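Local coordinates for protein Bd3459 (Bdellovibrio bacteriovorus, PDB 5CEC) that probably acts as a predatory endopeptidase of the serine peptidase S13 family, and is bound here by its ankyrin-repeat immunity protein Bd3460, at residues C45-A49 against E377-A381; K245-N249 against Y421-P426; M332-K337 against M350-A356; S372-I378 against N413-I419; F380-M384 against Q401-V406. The protein carries 1 engineered substitution. All blocks are in the same frame, centred on the assembly; numbering follows the deposited sequence.

Interaction 1: residues C45-A49 against E377-A381; sequences CHMAA and EIYFA
The ring of Tyr-379 reaches along the end of strand 40-48 and overlaps Ala-49: its CE2 lies 3.6 Å from Ala-49 CA, and the Ala-49 methyl CB sits 3.7 Å from Tyr-379 CZ. The ring takes this course because CG is anti to the carbonyl carbon (chi1 -55°). On the same face Met-47 lies alongside the tyrosine, and a bend at its last torsion (chi3 79°) brings CE to 4.1 Å from Tyr-379 CD2. Past Ala-49 the tyrosine hydroxyl bonds to Asp-318, so the polar end of this buried ring is anchored on helix 307-322.

The backbones form a regular antiparallel ladder between the N-terminal strand 40-48 and strand 376-385, neighbours in the six-stranded antiparallel sheet of the penicillin-binding-protein fold. Cys-45 with Ala-381 and Met-47 with Tyr-379 are hydrogen-bonded pairs, each closed by two N-H...O bonds; Ala-49 N adds a straight one of 2.9 Å to Glu-377 O. Cys-45, Met-47, Tyr-379 and Ala-381 face helix 307-322, to which Cys-45 is also tied by its disulfide with Cys-307. On the other face His-46 pairs with Phe-380 and Ala-48 with Ile-378, without hydrogen bonds between their backbones. Tyr-379 O, besides accepting from Met-47 N, has His-46 CA only 3.1 Å away in a CA-H...O contact, while Ile-378 CG2 lies 3.7 Å from Met-47 O.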
# COMPACT_ATOMS: atom_id res chain seq x y z
N CYS A 45 0.33 -19.57 -8.98
CA CYS A 45 1.05 -19.88 -10.20
C CYS A 45 2.40 -19.14 -10.20
O CYS A 45 2.61 -18.19 -9.45
CB CYS A 45 0.16 -19.61 -11.49
SG CYS A 45 -0.45 -17.90 -11.54
N HIS A 46 3.31 -19.58 -11.05
CA HIS A 46 4.62 -18.97 -11.17
C HIS A 46 5.24 -19.25 -12.54
O HIS A 46 4.83 -20.17 -13.23
CB HIS A 46 5.55 -19.45 -10.06
CG HIS A 46 5.97 -20.87 -10.17
ND1 HIS A 46 5.23 -21.91 -9.67
CD2 HIS A 46 7.06 -21.43 -10.74
CE1 HIS A 46 5.87 -23.05 -9.89
NE2 HIS A 46 6.98 -22.78 -10.55
N MET A 47 6.26 -18.47 -12.93
CA MET A 47 6.97 -18.74 -14.18
C MET A 47 8.33 -18.08 -14.07
O MET A 47 8.41 -16.90 -13.70
CB MET A 47 6.22 -18.15 -15.39
CG MET A 47 6.85 -18.54 -16.72
SD MET A 47 6.01 -17.78 -18.10
CE MET A 47 6.80 -16.17 -17.92
N ALA A 48 9.40 -18.80 -14.44
CA ALA A 48 10.73 -18.16 -14.48
C ALA A 48 10.70 -17.07 -15.56
O ALA A 48 10.15 -17.27 -16.65
CB ALA A 48 11.81 -19.18 -14.80
N ALA A 49 11.31 -15.92 -15.28
CA ALA A 49 11.29 -14.78 -16.21
C ALA A 49 11.94 -15.08 -17.55
O ALA A 49 11.53 -14.56 -18.61
CB ALA A 49 11.96 -13.57 -15.57
N GLU A 377 15.15 -14.77 -11.62
CA GLU A 377 13.96 -14.01 -11.33
C GLU A 377 12.77 -14.87 -11.67
O GLU A 377 12.69 -15.42 -12.76
CB GLU A 377 13.94 -12.75 -12.19
CG GLU A 377 12.70 -11.89 -12.04
CD GLU A 377 12.59 -10.74 -13.04
OE1 GLU A 377 13.35 -10.66 -14.02
OE2 GLU A 377 11.69 -9.92 -12.87
N ILE A 378 11.84 -15.00 -10.74
CA ILE A 378 10.64 -15.81 -10.93
C ILE A 378 9.41 -14.96 -10.66
O ILE A 378 9.28 -14.35 -9.58
CB ILE A 378 10.62 -17.04 -10.03
CG1 ILE A 378 11.91 -17.86 -10.16
CG2 ILE A 378 9.40 -17.92 -10.32
CD1 ILE A 378 12.01 -18.94 -9.15
N TYR A 379 8.46 -14.92 -11.60
CA TYR A 379 7.17 -14.26 -11.36
C TYR A 379 6.23 -15.18 -10.59
O TYR A 379 6.25 -16.40 -10.77
CB TYR A 379 6.47 -13.92 -12.70
CG TYR A 379 7.31 -13.09 -13.64
CD1 TYR A 379 7.84 -11.87 -13.23
CD2 TYR A 379 7.59 -13.52 -14.94
CE1 TYR A 379 8.62 -11.11 -14.07
CE2 TYR A 379 8.36 -12.75 -15.79
CZ TYR A 379 8.89 -11.56 -15.36
OH TYR A 379 9.68 -10.81 -16.20
N PHE A 380 5.42 -14.60 -9.71
CA PHE A 380 4.44 -15.39 -8.98
C PHE A 380 3.17 -14.61 -8.75
O PHE A 380 3.17 -13.38 -8.78
CB PHE A 380 5.03 -15.82 -7.61
CG PHE A 380 5.11 -14.70 -6.61
CD1 PHE A 380 4.03 -14.41 -5.81
CD2 PHE A 380 6.24 -13.88 -6.54
CE1 PHE A 380 4.08 -13.34 -4.93
CE2 PHE A 380 6.28 -12.82 -5.68
CZ PHE A 380 5.21 -12.56 -4.88
N ALA A 381 2.11 -15.35 -8.49
CA ALA A 381 0.85 -14.78 -7.99
C ALA A 381 0.17 -15.77 -7.09
O ALA A 381 0.13 -16.98 -7.40
CB ALA A 381 -0.06 -14.32 -9.10

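Interaction 2: residues K245-N249 against Y421-P426; sequences KRMNN and YTEQLP. With SO4 (sulfate ion), chain D.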
# COMPACT_ATOMS: atom_id res chain seq x y z
N LYS A 245 5.30 4.08 -8.25
CA LYS A 245 5.98 3.59 -7.05
C LYS A 245 5.21 4.00 -5.78
O LYS A 245 4.98 3.17 -4.89
CB LYS A 245 7.41 4.11 -6.98
CG LYS A 245 8.24 3.59 -5.83
CD LYS A 245 8.79 2.21 -6.06
CE LYS A 245 9.48 1.68 -4.80
NZ LYS A 245 10.15 0.37 -4.99
N ARG A 246 4.84 5.28 -5.70
CA ARG A 246 4.06 5.75 -4.54
C ARG A 246 2.75 4.96 -4.43
O ARG A 246 2.40 4.46 -3.36
CB ARG A 246 3.79 7.23 -4.65
CG ARG A 246 3.06 7.83 -3.48
CD ARG A 246 3.81 7.68 -2.17
NE ARG A 246 3.29 8.60 -1.16
CZ ARG A 246 3.56 8.51 0.14
NH1 ARG A 246 4.22 7.48 0.66
NH2 ARG A 246 3.11 9.46 0.93
N MET A 247 2.05 4.82 -5.57
CA MET A 247 0.77 4.10 -5.58
C MET A 247 0.93 2.67 -5.07
O MET A 247 0.11 2.19 -4.27
CB MET A 247 0.23 4.09 -6.99
CG MET A 247 -1.05 3.28 -7.14
SD MET A 247 -1.61 3.16 -8.86
CE MET A 247 -0.44 2.04 -9.54
N ASN A 248 1.93 1.97 -5.59
CA ASN A 248 2.12 0.56 -5.27
C ASN A 248 2.80 0.33 -3.92
O ASN A 248 2.75 -0.78 -3.40
CB ASN A 248 2.84 -0.15 -6.41
CG ASN A 248 1.97 -0.30 -7.62
OD1 ASN A 248 0.75 -0.49 -7.48
ND2 ASN A 248 2.57 -0.19 -8.81
N ASN A 249 3.40 1.38 -3.34
CA ASN A 249 3.91 1.27 -1.96
C ASN A 249 2.73 1.36 -0.98
O ASN A 249 2.61 0.53 -0.06
CB ASN A 249 4.89 2.41 -1.62
CG ASN A 249 6.32 2.16 -2.06
OD1 ASN A 249 6.68 1.08 -2.49
ND2 ASN A 249 7.14 3.20 -1.94
N TYR A 421 18.91 -2.64 -5.26
CA TYR A 421 17.84 -1.72 -4.93
C TYR A 421 18.23 -0.86 -3.74
O TYR A 421 18.67 -1.39 -2.72
CB TYR A 421 16.52 -2.46 -4.59
CG TYR A 421 15.41 -1.47 -4.28
CD1 TYR A 421 14.92 -0.65 -5.26
CD2 TYR A 421 14.90 -1.32 -2.98
CE1 TYR A 421 13.93 0.29 -5.00
CE2 TYR A 421 13.92 -0.37 -2.70
CZ TYR A 421 13.45 0.44 -3.71
OH TYR A 421 12.50 1.39 -3.51
N THR A 422 18.00 0.44 -3.86
CA THR A 422 18.13 1.38 -2.76
C THR A 422 16.75 2.01 -2.58
O THR A 422 16.13 2.45 -3.55
CB THR A 422 19.21 2.44 -3.06
OG1 THR A 422 20.46 1.79 -3.27
CG2 THR A 422 19.34 3.40 -1.89
N GLU A 423 16.26 2.03 -1.33
CA GLU A 423 14.94 2.58 -1.02
C GLU A 423 14.75 3.95 -1.62
O GLU A 423 15.53 4.89 -1.36
CB GLU A 423 14.72 2.65 0.48
CG GLU A 423 13.33 3.08 0.91
CD GLU A 423 13.16 3.04 2.41
OE1 GLU A 423 14.17 3.17 3.11
OE2 GLU A 423 12.03 2.89 2.87
N GLN A 424 13.65 4.09 -2.36
CA GLN A 424 13.31 5.33 -3.04
C GLN A 424 12.40 6.18 -2.14
O GLN A 424 11.78 5.68 -1.20
CB GLN A 424 12.65 4.99 -4.38
CG GLN A 424 13.60 4.22 -5.30
CD GLN A 424 12.97 3.79 -6.61
OE1 GLN A 424 11.78 3.97 -6.80
NE2 GLN A 424 13.76 3.22 -7.50
N LEU A 425 12.37 7.49 -2.40
CA LEU A 425 11.52 8.42 -1.69
C LEU A 425 10.63 9.11 -2.71
O LEU A 425 10.91 10.22 -3.15
CB LEU A 425 12.37 9.42 -0.93
CG LEU A 425 11.64 10.35 0.03
CD1 LEU A 425 10.92 9.57 1.12
CD2 LEU A 425 12.66 11.33 0.65
N PRO A 426 9.50 8.46 -3.08
CA PRO A 426 8.70 9.00 -4.16
C PRO A 426 7.84 10.17 -3.68
O PRO A 426 7.06 10.02 -2.72
CB PRO A 426 7.88 7.78 -4.62
CG PRO A 426 7.79 6.92 -3.41
CD PRO A 426 9.05 7.13 -2.66
S SO4 D . 4.22 8.47 4.38
O1 SO4 D . 4.91 8.56 5.68
O2 SO4 D . 4.76 7.33 3.60
O3 SO4 D . 4.29 9.73 3.60
O4 SO4 D . 2.79 8.13 4.65
O HOH W 1 10.04 3.53 -1.55
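Pro-426 and Lys-245 carry most of this contact, in which an extended loop without regular secondary structure, residues 421-426, is laid against helix 240-250 of this S13-family peptidase, which has the penicillin-binding-protein fold. The proline ring rests on the helix surface: Pro-426 CG is 4.1 Å from Lys-245 CG, and Pro-426 CB is equally far from Arg-246 CB.

Lys-245 leaves the helix with CG anti to its own N, then turns at chi2 (79°) and runs out to meet Tyr-421, which comes from the opposite direction. Lys-245 NZ donates to Tyr-421 OH at 3.0 Å. On the way its methylene CD passes 3.5 Å from Gln-424 OE1, the two side chains roughly perpendicular.

Partners outside the two segments hold both polar ends. Asp-338 forms a salt bridge with the ammonium through one carboxylate oxygen and a hydrogen bond with Tyr-421 OH through the other. With Ser-329 O and Met-332 O, four acceptors surround NZ and must share its three N-H. The hydroxyl takes a further bond from Gln-424 N within the loop, so this buried charge lies in a dense polar network that would be expected to stabilise it.

Arg-246 turns outward instead. Its NE is salt-bridged to Glu-152, and NH1 and NH2 grip a sulfate ion, probably from the crystallisation liquor, whose sulfur lies in the guanidinium plane. A water links the Asn-249 side-chain amide to the loop backbone, accepting from Asn-249 ND2 at 2.9 Å and donating to Gln-424 O at 2.8 Å.

Interaction 3: residues M332-K337 against M350-A356; sequences MAVAAK and MAGSTTA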
# COMPACT_ATOMS: atom_id res chain seq x y z
N MET A 332 7.15 -0.96 -8.17
CA MET A 332 6.51 -1.84 -7.18
C MET A 332 7.41 -1.99 -5.98
O MET A 332 8.62 -1.73 -6.05
CB MET A 332 6.24 -3.24 -7.73
CG MET A 332 5.10 -3.30 -8.70
SD MET A 332 5.00 -4.84 -9.62
CE MET A 332 4.62 -5.93 -8.25
N ALA A 333 6.79 -2.29 -4.83
CA ALA A 333 7.47 -2.26 -3.54
C ALA A 333 8.38 -3.47 -3.37
O ALA A 333 8.07 -4.57 -3.82
CB ALA A 333 6.45 -2.24 -2.44
N VAL A 334 9.48 -3.26 -2.65
CA VAL A 334 10.47 -4.28 -2.36
C VAL A 334 10.37 -4.67 -0.88
O VAL A 334 10.46 -3.83 0.04
CB VAL A 334 11.90 -3.81 -2.69
CG1 VAL A 334 12.90 -4.90 -2.38
CG2 VAL A 334 11.97 -3.41 -4.16
N ALA A 335 10.14 -5.97 -0.67
CA ALA A 335 9.95 -6.50 0.67
C ALA A 335 11.11 -6.11 1.59
O ALA A 335 12.30 -6.29 1.23
CB ALA A 335 9.87 -8.00 0.63
N ALA A 336 10.77 -5.56 2.75
CA ALA A 336 11.69 -5.14 3.81
C ALA A 336 12.56 -3.94 3.50
O ALA A 336 13.15 -3.39 4.40
CB ALA A 336 12.54 -6.31 4.32
N LYS A 337 12.68 -3.56 2.25
CA LYS A 337 13.50 -2.41 1.86
C LYS A 337 12.66 -1.14 1.76
O LYS A 337 13.12 -0.07 2.14
CB LYS A 337 14.16 -2.69 0.51
CG LYS A 337 15.07 -3.91 0.55
CD LYS A 337 16.42 -3.58 1.15
CE LYS A 337 17.33 -2.88 0.12
NZ LYS A 337 18.77 -2.92 0.50
N MET A 350 12.03 -13.56 1.85
CA MET A 350 11.55 -12.51 0.97
C MET A 350 12.27 -11.18 1.11
O MET A 350 12.26 -10.38 0.18
CB MET A 350 10.06 -12.25 1.19
CG MET A 350 9.17 -13.38 0.69
SD MET A 350 7.42 -13.17 1.02
CE MET A 350 7.35 -13.22 2.80
N ALA A 351 12.80 -10.90 2.30
CA ALA A 351 13.39 -9.59 2.55
C ALA A 351 14.51 -9.34 1.55
O ALA A 351 15.43 -10.11 1.45
CB ALA A 351 13.89 -9.53 3.99
N GLY A 352 14.40 -8.23 0.84
CA GLY A 352 15.41 -7.80 -0.11
C GLY A 352 15.44 -8.54 -1.43
O GLY A 352 16.22 -8.17 -2.31
N SER A 353 14.67 -9.63 -1.55
CA SER A 353 14.66 -10.45 -2.77
C SER A 353 13.38 -10.32 -3.58
O SER A 353 13.34 -10.73 -4.73
CB SER A 353 14.79 -11.92 -2.39
OG SER A 353 13.64 -12.38 -1.70
N THR A 354 12.32 -9.81 -2.95
CA THR A 354 10.96 -9.94 -3.47
C THR A 354 10.39 -8.56 -3.74
O THR A 354 10.45 -7.69 -2.89
CB THR A 354 10.13 -10.72 -2.46
OG1 THR A 354 10.71 -12.01 -2.31
CG2 THR A 354 8.69 -10.88 -2.91
N THR A 355 9.84 -8.41 -4.94
CA THR A 355 9.18 -7.17 -5.38
C THR A 355 7.73 -7.54 -5.52
O THR A 355 7.43 -8.43 -6.32
CB THR A 355 9.77 -6.66 -6.70
OG1 THR A 355 11.20 -6.56 -6.59
CG2 THR A 355 9.22 -5.34 -7.08
N ALA A 356 6.82 -6.91 -4.80
CA ALA A 356 5.46 -7.46 -4.73
C ALA A 356 4.41 -6.41 -4.39
O ALA A 356 4.72 -5.39 -3.75
CB ALA A 356 5.37 -8.60 -3.74
O HOH W 2 3.99 -2.95 -4.79
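Met-332 packs its CB 3.7 Å from Thr-355 CG2, and its bent chain (chi3 66°) carries CE back to 3.9 Å from Ala-356 CA. At Ala-333 the backbone takes over: its O accepts from Ala-356 N at 2.8 Å and also has Thr-355 CA close by, in a CA-H...O contact. A water accepts from Ala-333 N and donates to Ala-356 O. Val-334 faces Thr-355 as an antiparallel non-hydrogen-bonded pair; Val-334 CG2 lies 4.1 Å from Thr-355 OG1.

Strand 333-334 is one of the two outermost strands of this sheet within the chain, short and weakly bonded, set against strand 354-361, whose sequence continues into what is probably the K-T-G motif of the penicillin-binding-protein active site.

Ala-335, already past the strand, makes two backbone bonds. Its N reaches Thr-354 O at 2.8 Å, and its O accepts from Gly-352 N at 2.9 Å, with the donor tilted from the carbonyl plane. Its methyl CB rests 3.4 Å from Met-350 O. Ala-336 then sets its CB against Ala-351 CB, 3.5 Å away, and Lys-337 lays its CG against Gly-352 CA.

Interaction 4: residues S372-I378 against N413-I419; sequences STKNGEI and NGGPKAI. With SO4 (sulfate ion), chain F.
Two side-chain amides, those of Asn-375 and Asn-413, meet with their planes at 90° to each other; what joins them is a weak bond of 3.3 Å from Asn-375 ND2 to Asn-413 OD1. At the other end of the Asn-413 amide, ND2 hydrogen-bonds to Leu-409 O on helix 394-411. The backbone joins as well: Asn-375 N donates to Asn-413 O.

Asn-375 belongs to the type I turn, Thr-373 to Gly-376, that closes the hairpin between strands 364-373 and 376-385. Thr-373 steadies this turn from within: with OG1 between its backbone N and carbonyl carbon (chi1 76°), the hydroxyl donates in the carbonyl plane to Gly-376 O, which accepts from Thr-373 N as well. Against the turn lies the end of helix 394-411, where Gly-414, with positive phi, is the C-prime residue of a Schellman motif. Lys-374 N bonds to Gly-415 O at 2.9 Å.

Further along, Ser-372 and Lys-417 exchange bonds, Lys-417 N to Ser-372 O and Ser-372 OG to Lys-417 O, both 2.9 Å and both with the donor above the carbonyl plane. Ser-372 CB is also tightly packed on Ile-419 CG2, at 3.4 Å. Beyond, Ala-418 N holds a sulfate, probably from the crystallisation liquor. Since most of these bonds use backbone atoms, the fit of turn to loop depends mainly on main-chain shape, with Ser-372 OG adding a side-chain bond and Asn-375 a weak one.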
# COMPACT_ATOMS: atom_id res chain seq x y z
N SER A 372 13.65 -12.93 -6.50
CA SER A 372 15.01 -13.05 -6.99
C SER A 372 15.62 -14.19 -6.18
O SER A 372 15.70 -14.12 -4.95
CB SER A 372 15.77 -11.75 -6.78
OG SER A 372 17.12 -11.91 -7.17
N THR A 373 15.98 -15.24 -6.89
CA THR A 373 16.52 -16.46 -6.29
C THR A 373 17.91 -16.77 -6.82
O THR A 373 18.36 -16.16 -7.79
CB THR A 373 15.56 -17.65 -6.54
OG1 THR A 373 15.67 -18.10 -7.90
CG2 THR A 373 14.09 -17.26 -6.26
N LYS A 374 18.59 -17.75 -6.21
CA LYS A 374 19.84 -18.29 -6.75
C LYS A 374 19.67 -18.71 -8.20
O LYS A 374 20.58 -18.51 -8.99
CB LYS A 374 20.32 -19.48 -5.92
CG LYS A 374 21.69 -20.03 -6.29
CD LYS A 374 22.25 -20.93 -5.19
CE LYS A 374 22.61 -20.12 -3.93
NZ LYS A 374 23.73 -20.72 -3.14
N ASN A 375 18.51 -19.26 -8.55
CA ASN A 375 18.18 -19.62 -9.94
C ASN A 375 17.65 -18.52 -10.87
O ASN A 375 17.44 -18.80 -12.06
CB ASN A 375 17.13 -20.71 -9.97
CG ASN A 375 17.64 -22.02 -9.43
OD1 ASN A 375 18.83 -22.19 -9.14
ND2 ASN A 375 16.72 -22.97 -9.29
N GLY A 376 17.53 -17.29 -10.39
CA GLY A 376 17.05 -16.17 -11.21
C GLY A 376 15.69 -15.64 -10.77
O GLY A 376 15.16 -15.98 -9.69
N GLU A 377 15.15 -14.77 -11.62
CA GLU A 377 13.96 -14.01 -11.33
C GLU A 377 12.77 -14.87 -11.67
O GLU A 377 12.69 -15.42 -12.76
CB GLU A 377 13.94 -12.75 -12.19
CG GLU A 377 12.70 -11.89 -12.04
CD GLU A 377 12.59 -10.74 -13.04
OE1 GLU A 377 13.35 -10.66 -14.02
OE2 GLU A 377 11.69 -9.92 -12.87
N ILE A 378 11.84 -15.00 -10.74
CA ILE A 378 10.64 -15.81 -10.93
C ILE A 378 9.41 -14.96 -10.66
O ILE A 378 9.28 -14.35 -9.58
CB ILE A 378 10.62 -17.04 -10.03
CG1 ILE A 378 11.91 -17.86 -10.16
CG2 ILE A 378 9.40 -17.92 -10.32
CD1 ILE A 378 12.01 -18.94 -9.15
N ASN A 413 14.13 -22.76 -5.25
CA ASN A 413 14.99 -22.20 -6.31
C ASN A 413 16.34 -21.71 -5.75
O ASN A 413 16.92 -20.72 -6.25
CB ASN A 413 14.20 -21.08 -6.99
CG ASN A 413 13.18 -21.65 -7.94
OD1 ASN A 413 13.52 -22.02 -9.04
ND2 ASN A 413 11.94 -21.77 -7.49
N GLY A 414 16.83 -22.42 -4.71
CA GLY A 414 18.14 -22.17 -4.10
C GLY A 414 18.30 -21.05 -3.12
O GLY A 414 19.44 -20.71 -2.76
N GLY A 415 17.18 -20.52 -2.64
CA GLY A 415 17.18 -19.45 -1.67
C GLY A 415 17.22 -18.08 -2.33
O GLY A 415 17.33 -17.98 -3.56
N PRO A 416 17.21 -17.02 -1.51
CA PRO A 416 17.07 -15.68 -2.01
C PRO A 416 18.38 -15.15 -2.54
O PRO A 416 19.49 -15.57 -2.11
CB PRO A 416 16.63 -14.89 -0.77
CG PRO A 416 17.23 -15.60 0.37
CD PRO A 416 17.09 -17.06 -0.04
N LYS A 417 18.24 -14.23 -3.49
CA LYS A 417 19.34 -13.39 -3.94
C LYS A 417 18.86 -11.96 -3.84
O LYS A 417 17.84 -11.61 -4.41
CB LYS A 417 19.73 -13.74 -5.37
CG LYS A 417 20.89 -12.91 -5.92
CD LYS A 417 21.22 -13.23 -7.37
CE LYS A 417 22.51 -12.53 -7.79
NZ LYS A 417 22.49 -12.14 -9.22
N ALA A 418 19.62 -11.14 -3.12
CA ALA A 418 19.27 -9.74 -2.94
C ALA A 418 19.26 -9.04 -4.29
O ALA A 418 20.20 -9.19 -5.09
CB ALA A 418 20.24 -9.06 -1.99
N ILE A 419 18.19 -8.29 -4.56
CA ILE A 419 18.17 -7.44 -5.76
C ILE A 419 19.00 -6.19 -5.54
O ILE A 419 19.32 -5.83 -4.41
CB ILE A 419 16.74 -7.10 -6.23
CG1 ILE A 419 15.99 -6.23 -5.22
CG2 ILE A 419 15.98 -8.38 -6.51
CD1 ILE A 419 14.67 -5.69 -5.76
S SO4 F . 22.95 -12.25 -1.46
O1 SO4 F . 23.51 -11.42 -0.36
O2 SO4 F . 23.45 -13.65 -1.35
O3 SO4 F . 21.48 -12.23 -1.34
O4 SO4 F . 23.36 -11.67 -2.76

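Interaction 5: residues F380-M384 against Q401-V406; sequences FAVLM and QIKNKV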
# COMPACT_ATOMS: atom_id res chain seq x y z
N PHE A 380 5.42 -14.60 -9.71
CA PHE A 380 4.44 -15.39 -8.98
C PHE A 380 3.17 -14.61 -8.75
O PHE A 380 3.17 -13.38 -8.78
CB PHE A 380 5.03 -15.82 -7.61
CG PHE A 380 5.11 -14.70 -6.61
CD1 PHE A 380 4.03 -14.41 -5.81
CD2 PHE A 380 6.24 -13.88 -6.54
CE1 PHE A 380 4.08 -13.34 -4.93
CE2 PHE A 380 6.28 -12.82 -5.68
CZ PHE A 380 5.21 -12.56 -4.88
N ALA A 381 2.11 -15.35 -8.49
CA ALA A 381 0.85 -14.78 -7.99
C ALA A 381 0.17 -15.77 -7.09
O ALA A 381 0.13 -16.98 -7.40
CB ALA A 381 -0.06 -14.32 -9.10
N VAL A 382 -0.32 -15.27 -5.96
CA VAL A 382 -1.04 -16.10 -4.98
C VAL A 382 -2.39 -15.46 -4.70
O VAL A 382 -2.43 -14.29 -4.28
CB VAL A 382 -0.28 -16.25 -3.64
CG1 VAL A 382 -0.95 -17.29 -2.75
CG2 VAL A 382 1.18 -16.59 -3.85
N LEU A 383 -3.46 -16.22 -4.97
CA LEU A 383 -4.82 -15.73 -4.81
C LEU A 383 -5.46 -16.58 -3.73
O LEU A 383 -5.72 -17.76 -3.95
CB LEU A 383 -5.60 -15.82 -6.12
CG LEU A 383 -4.93 -15.16 -7.33
CD1 LEU A 383 -5.78 -15.38 -8.57
CD2 LEU A 383 -4.67 -13.70 -7.13
N MET A 384 -5.68 -16.01 -2.54
CA MET A 384 -6.34 -16.72 -1.43
C MET A 384 -7.77 -16.29 -1.33
O MET A 384 -8.11 -15.15 -1.63
CB MET A 384 -5.69 -16.45 -0.08
CG MET A 384 -4.22 -16.76 0.02
SD MET A 384 -3.81 -18.51 -0.07
CE MET A 384 -4.61 -19.13 1.39
N GLN A 401 0.02 -17.32 5.45
CA GLN A 401 0.01 -18.46 4.53
C GLN A 401 0.61 -18.09 3.17
O GLN A 401 1.37 -18.88 2.61
CB GLN A 401 -1.38 -19.05 4.37
CG GLN A 401 -1.86 -19.82 5.58
CD GLN A 401 -3.21 -20.48 5.36
OE1 GLN A 401 -3.64 -20.70 4.23
NE2 GLN A 401 -3.86 -20.85 6.45
N ILE A 402 0.27 -16.91 2.65
CA ILE A 402 0.84 -16.44 1.41
C ILE A 402 2.35 -16.30 1.54
O ILE A 402 3.10 -16.76 0.70
CB ILE A 402 0.22 -15.11 0.96
CG1 ILE A 402 -1.27 -15.29 0.58
CG2 ILE A 402 1.01 -14.52 -0.21
CD1 ILE A 402 -2.00 -14.00 0.38
N LYS A 403 2.81 -15.65 2.60
CA LYS A 403 4.24 -15.45 2.80
C LYS A 403 4.98 -16.77 2.83
O LYS A 403 6.05 -16.91 2.22
CB LYS A 403 4.48 -14.71 4.12
CG LYS A 403 4.01 -13.28 4.10
CD LYS A 403 4.25 -12.58 5.43
CE LYS A 403 3.78 -11.14 5.41
NZ LYS A 403 3.98 -10.48 6.72
N ASN A 404 4.41 -17.75 3.50
CA ASN A 404 5.03 -19.08 3.56
C ASN A 404 5.07 -19.75 2.21
O ASN A 404 6.06 -20.41 1.90
CB ASN A 404 4.36 -19.96 4.63
CG ASN A 404 4.60 -19.43 6.07
OD1 ASN A 404 5.42 -18.56 6.31
ND2 ASN A 404 3.91 -19.99 7.01
N LYS A 405 4.02 -19.58 1.41
CA LYS A 405 4.02 -20.17 0.05
C LYS A 405 5.09 -19.52 -0.85
O LYS A 405 5.80 -20.20 -1.62
CB LYS A 405 2.64 -20.04 -0.61
CG LYS A 405 1.59 -20.97 -0.02
CD LYS A 405 0.23 -20.70 -0.60
CE LYS A 405 -0.88 -21.46 0.08
NZ LYS A 405 -0.68 -22.93 -0.10
N VAL A 406 5.22 -18.20 -0.75
CA VAL A 406 6.26 -17.52 -1.54
C VAL A 406 7.65 -17.91 -1.02
O VAL A 406 8.57 -18.14 -1.82
CB VAL A 406 6.05 -15.99 -1.54
CG1 VAL A 406 7.18 -15.29 -2.29
CG2 VAL A 406 4.69 -15.69 -2.15
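This is apolar helix-on-sheet packing: helix 394-411 covers one face of the six-stranded antiparallel sheet, and residues 401-406 lie over strand 376-385, the two short axes 9.6 Å apart and running nearly antiparallel at 151°. Met-384, Val-382 and Phe-380 point at the helix; Ile-402 and Val-406, one turn apart on it, answer them.

Met-384 and Ile-402 run past one another head to tail and touch very closely, Met-384 CG to Ile-402 CG1 at 3.3 Å, tighter than usual for two carbons. The methionine chain then folds at chi2 (-68°) and again at chi3, so that CE ends 3.4 Å from Gln-401 OE1 and SD lies 4.2 Å from Lys-405 CE. Two residues earlier on the same face, Val-382 divides the work between its two methyls: CG1 meets Ile-402 CG1 at 3.9 Å, while CG2 reaches Val-406 CG2 at 4.0 Å.

In the alpha/beta domain of penicillin-binding proteins and beta-lactamases, helices flank a central antiparallel sheet, and this contact is one such layer; helix 307-322 lies on the other side, where Ala-381 and Leu-383 point.

Phe-380 and Val-406 meet at about a right angle. Val-406 CG1 stands 4.2 Å above one face of the ring, nearer its border than its centre, and CG2 is 3.7 Å from Phe-380 CE1. On the helix surface turned away from the sheet, Lys-403 forms a salt bridge with Asp-107 of the Bd3460 chain, and Asn-404 packs on Tyr-174 of that chain.

From the N terminus, interaction 1 closes a very long loop, bringing strand 40-48 beside strand 376-385 late in the chain. The loop of interaction 2 opens within it, at helix 240-250, and closes beyond it at 421-426, so the two cross. Interaction 2 in turn encloses the remaining three. Interaction 3 joins the edge strand to strand 354-361 and closes first; interaction 4 then links the hairpin of 364-373 and 376-385 to the loop after helix 394-411, and contains interaction 5, which seats that helix on the sheet. Interactions 1 and 5 share Phe-380 and Ala-381, interactions 1 and 4 Glu-377 and Ile-378. Met-350 packs on Lys-403 and Val-406, connecting interactions 3 and 5.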